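Local coordinates for Lactamase_B domain-containing protein (Bacillus lehensis G1, PDB 7EV5) that probably acts as a zinc-dependent hydrolase of dual activity, structurally resembling B3 metallo-beta-lactamases and glyoxalase II, at residues 50-55 with 72-77. Residues are numbered along the deposited sequence; the frame is centred on the assembly and turned at random.
With ZN (zinc ion), chain B.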
ATOM      1  N   ILE A  50       0.968  10.591  -2.313  1.00 10.24           N
ATOM      2  CA  ILE A  50       0.312   9.286  -2.330  1.00  9.35           C
ATOM      3  C   ILE A  50       1.394   8.251  -2.601  1.00  9.36           C
ATOM      4  O   ILE A  50       2.086   8.327  -3.627  1.00  9.55           O
ATOM      5  CB  ILE A  50      -0.763   9.211  -3.420  1.00  9.48           C
ATOM      6  CG1 ILE A  50      -1.877  10.216  -3.132  1.00 11.93           C
ATOM      7  CG2 ILE A  50      -1.310   7.785  -3.539  1.00 10.82           C
ATOM      8  CD1 ILE A  50      -2.744  10.492  -4.330  1.00 11.45           C
ATOM      9  N   LEU A  51       1.543   7.290  -1.693  1.00  7.71           N
ATOM     10  CA  LEU A  51       2.474   6.182  -1.857  1.00  9.54           C
ATOM     11  C   LEU A  51       1.655   4.924  -2.103  1.00  8.57           C
ATOM     12  O   LEU A  51       0.787   4.576  -1.298  1.00  9.43           O
ATOM     13  CB  LEU A  51       3.341   6.011  -0.609  1.00  9.63           C
ATOM     14  CG  LEU A  51       4.239   7.180  -0.184  1.00 14.83           C
ATOM     15  CD1 LEU A  51       5.200   6.741   0.908  1.00 12.71           C
ATOM     16  CD2 LEU A  51       4.983   7.796  -1.364  1.00 19.77           C
ATOM     17  N   LEU A  52       1.911   4.258  -3.218  1.00  8.42           N
ATOM     18  CA  LEU A  52       1.169   3.054  -3.557  1.00  7.84           C
ATOM     19  C   LEU A  52       2.018   1.831  -3.262  1.00  7.94           C
ATOM     20  O   LEU A  52       3.153   1.715  -3.747  1.00  9.48           O
ATOM     21  CB  LEU A  52       0.782   3.061  -5.034  1.00  8.72           C
ATOM     22  CG  LEU A  52      -0.187   4.164  -5.456  1.00  8.04           C
ATOM     23  CD1 LEU A  52      -0.435   4.060  -6.942  1.00  9.53           C
ATOM     24  CD2 LEU A  52      -1.505   4.097  -4.664  1.00  9.72           C
ATOM     25  N   THR A  53       1.468   0.906  -2.481  1.00  7.87           N
ATOM     26  CA  THR A  53       2.153  -0.369  -2.311  1.00  8.59           C
ATOM     27  C   THR A  53       2.162  -1.150  -3.613  1.00  8.19           C
ATOM     28  O   THR A  53       3.128  -1.866  -3.910  1.00  8.45           O
ATOM     29  CB  THR A  53       1.512  -1.204  -1.193  1.00  8.96           C
ATOM     30  OG1 THR A  53       0.174  -1.582  -1.558  1.00  9.40           O
ATOM     31  CG2 THR A  53       1.506  -0.445   0.120  1.00 10.25           C
ATOM     32  N   HIS A  54       1.087  -1.036  -4.387  1.00  8.03           N
ATOM     33  CA  HIS A  54       0.940  -1.681  -5.685  1.00  7.65           C
ATOM     34  C   HIS A  54      -0.276  -1.074  -6.370  1.00  6.53           C
ATOM     35  O   HIS A  54      -1.009  -0.273  -5.775  1.00  9.14           O
ATOM     36  CB  HIS A  54       0.900  -3.223  -5.604  1.00  8.30           C
ATOM     37  CG  HIS A  54      -0.304  -3.818  -4.914  1.00  6.98           C
ATOM     38  ND1 HIS A  54      -0.672  -3.512  -3.621  1.00  8.84           N
ATOM     39  CD2 HIS A  54      -1.164  -4.780  -5.328  1.00  8.82           C
ATOM     40  CE1 HIS A  54      -1.718  -4.247  -3.277  1.00  8.56           C
ATOM     41  NE2 HIS A  54      -2.048  -5.011  -4.302  1.00  8.58           N
ATOM     42  N   ALA A  55      -0.493  -1.471  -7.624  1.00  8.36           N
ATOM     43  CA  ALA A  55      -1.461  -0.796  -8.477  1.00 10.28           C
ATOM     44  C   ALA A  55      -2.667  -1.655  -8.822  1.00 10.51           C
ATOM     45  O   ALA A  55      -3.351  -1.382  -9.814  1.00 11.07           O
ATOM     46  CB  ALA A  55      -0.804  -0.235  -9.737  1.00 10.71           C
ATOM     47  N   ILE A  72      -0.818  16.609  -5.286  1.00 14.08           N
ATOM     48  CA  ILE A  72       0.277  15.863  -4.674  1.00 14.65           C
ATOM     49  C   ILE A  72       0.784  14.766  -5.602  1.00 12.67           C
ATOM     50  O   ILE A  72       0.037  14.266  -6.457  1.00 14.25           O
ATOM     51  CB  ILE A  72      -0.130  15.298  -3.307  1.00 13.57           C
ATOM     52  CG1 ILE A  72      -1.417  14.484  -3.422  1.00 15.47           C
ATOM     53  CG2 ILE A  72      -0.274  16.434  -2.306  1.00 15.24           C
ATOM     54  CD1 ILE A  72      -1.800  13.827  -2.139  1.00 13.19           C
ATOM     55  N   PRO A  73       2.043  14.377  -5.465  1.00 11.95           N
ATOM     56  CA  PRO A  73       2.613  13.334  -6.322  1.00 11.63           C
ATOM     57  C   PRO A  73       2.132  11.945  -5.934  1.00 10.62           C
ATOM     58  O   PRO A  73       1.740  11.688  -4.796  1.00 13.04           O
ATOM     59  CB  PRO A  73       4.117  13.460  -6.044  1.00 13.33           C
ATOM     60  CG  PRO A  73       4.200  14.037  -4.664  1.00 14.11           C
ATOM     61  CD  PRO A  73       3.060  15.013  -4.604  1.00 10.82           C
ATOM     62  N   VAL A  74       2.193  11.050  -6.922  1.00 10.46           N
ATOM     63  CA  VAL A  74       1.880   9.630  -6.778  1.00 10.57           C
ATOM     64  C   VAL A  74       3.159   8.835  -7.011  1.00 10.13           C
ATOM     65  O   VAL A  74       3.811   8.986  -8.055  1.00 10.61           O
ATOM     66  CB  VAL A  74       0.791   9.200  -7.779  1.00 10.71           C
ATOM     67  CG1 VAL A  74       0.573   7.676  -7.731  1.00 12.18           C
ATOM     68  CG2 VAL A  74      -0.501   9.959  -7.511  1.00 14.21           C
ATOM     69  N   TYR A  75       3.496   7.962  -6.061  1.00  9.11           N
ATOM     70  CA  TYR A  75       4.662   7.084  -6.140  1.00  8.54           C
ATOM     71  C   TYR A  75       4.225   5.644  -6.388  1.00  9.00           C
ATOM     72  O   TYR A  75       3.320   5.144  -5.706  1.00 10.10           O
ATOM     73  CB  TYR A  75       5.461   7.120  -4.835  1.00  9.48           C
ATOM     74  CG  TYR A  75       6.257   8.386  -4.600  1.00 10.80           C
ATOM     75  CD1 TYR A  75       7.646   8.371  -4.649  1.00 12.25           C
ATOM     76  CD2 TYR A  75       5.618   9.590  -4.316  1.00 11.57           C
ATOM     77  CE1 TYR A  75       8.377   9.532  -4.427  1.00  9.99           C
ATOM     78  CE2 TYR A  75       6.343  10.749  -4.102  1.00 11.74           C
ATOM     79  CZ  TYR A  75       7.714  10.702  -4.155  1.00 10.51           C
ATOM     80  OH  TYR A  75       8.407  11.876  -3.923  1.00 14.51           O
ATOM     81  N   LEU A  76       4.887   4.964  -7.329  1.00  9.69           N
ATOM     82  CA  LEU A  76       4.560   3.589  -7.687  1.00  9.43           C
ATOM     83  C   LEU A  76       5.806   2.929  -8.265  1.00  9.27           C
ATOM     84  O   LEU A  76       6.611   3.591  -8.928  1.00  9.82           O
ATOM     85  CB  LEU A  76       3.433   3.573  -8.734  1.00 10.84           C
ATOM     86  CG  LEU A  76       3.018   2.222  -9.318  1.00  8.69           C
ATOM     87  CD1 LEU A  76       2.404   1.306  -8.263  1.00 10.31           C
ATOM     88  CD2 LEU A  76       2.014   2.443 -10.445  1.00 12.60           C
ATOM     89  N   HIS A  77       5.955   1.629  -8.029  1.00  8.76           N
ATOM     90  CA  HIS A  77       7.078   0.899  -8.605  1.00  9.99           C
ATOM     91  C   HIS A  77       6.959   0.809 -10.124  1.00 10.15           C
ATOM     92  O   HIS A  77       5.880   0.555 -10.672  1.00 11.70           O
ATOM     93  CB  HIS A  77       7.178  -0.508  -8.014  1.00  9.78           C
ATOM     94  CG  HIS A  77       8.508  -1.146  -8.254  1.00 10.87           C
ATOM     95  ND1 HIS A  77       8.848  -1.740  -9.454  1.00 11.16           N
ATOM     96  CD2 HIS A  77       9.610  -1.221  -7.472  1.00 12.58           C
ATOM     97  CE1 HIS A  77      10.093  -2.185  -9.383  1.00 12.00           C
ATOM     98  NE2 HIS A  77      10.580  -1.873  -8.196  1.00 12.83           N
TER
HETATM   99 ZN    ZN B 301      -3.427  -6.532  -4.527  1.00 11.09          ZN
HETATM  100  O   HOH W   1       4.597   0.252  -5.836  1.00  9.17           O
HETATM  101  O   HOH W   2      -5.285  -6.186  -4.103  1.00 11.56           O
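In the beta-alpha-beta unit that leads into the zinc site, Ile50 and Leu51 at the end of strand 46-51 run parallel to Val74 and Tyr75 of strand 74-77, with helix 63-70 as the crossover. Three backbone bonds form the ladder: Ile50 N gives its hydrogen to Pro73 O at 2.8 Å, almost straight at 176°, Tyr75 N reaches Ile50 O at 2.8 Å, and Leu52 N, just past the strand, meets Tyr75 O at 3.0 Å. Beyond them the chains diverge, and a water bridges Leu52 O and His77 N, accepting from the latter. On the helix-facing side, Ile50 CD1 packs beside Val74 CG2 at 3.9 Å, while Ile72 crosses Ile50 at about a right angle, Ile72 CD1 against Ile50 CG1. Leu52 CD1 touches the other branch, Val74 CG1, and Val63 and Val66 of the helix cover this layer. Farther along, Leu76 CD1 touches both Leu52 CB and Ala55 CB, which CD2 also meets. On the opposite face, Leu51 and Tyr75 both hold CG anti to the carbonyl carbon (chi1 -61° and -73°); they therefore lie side by side, Leu51 CD2 obliquely by the ring, 3.5 Å from Tyr75 CD2. Leu116 of strand 115-118 touches both. The loop then turns His54 away from strand 74-77. Its ND1 donates in the ring plane to Thr53 OG1 at 2.9 Å, which helps fix the ring's rotation, and Asp28 bonds the same hydroxyl as a further shell. NE2 binds the zinc at 2.1 Å, with His56, His131 and a water; Asp150 belongs to the same site. His54, His56, Asp58 and His59 form the HxHxDH motif that follows this strand in the metallo-beta-lactamase fold.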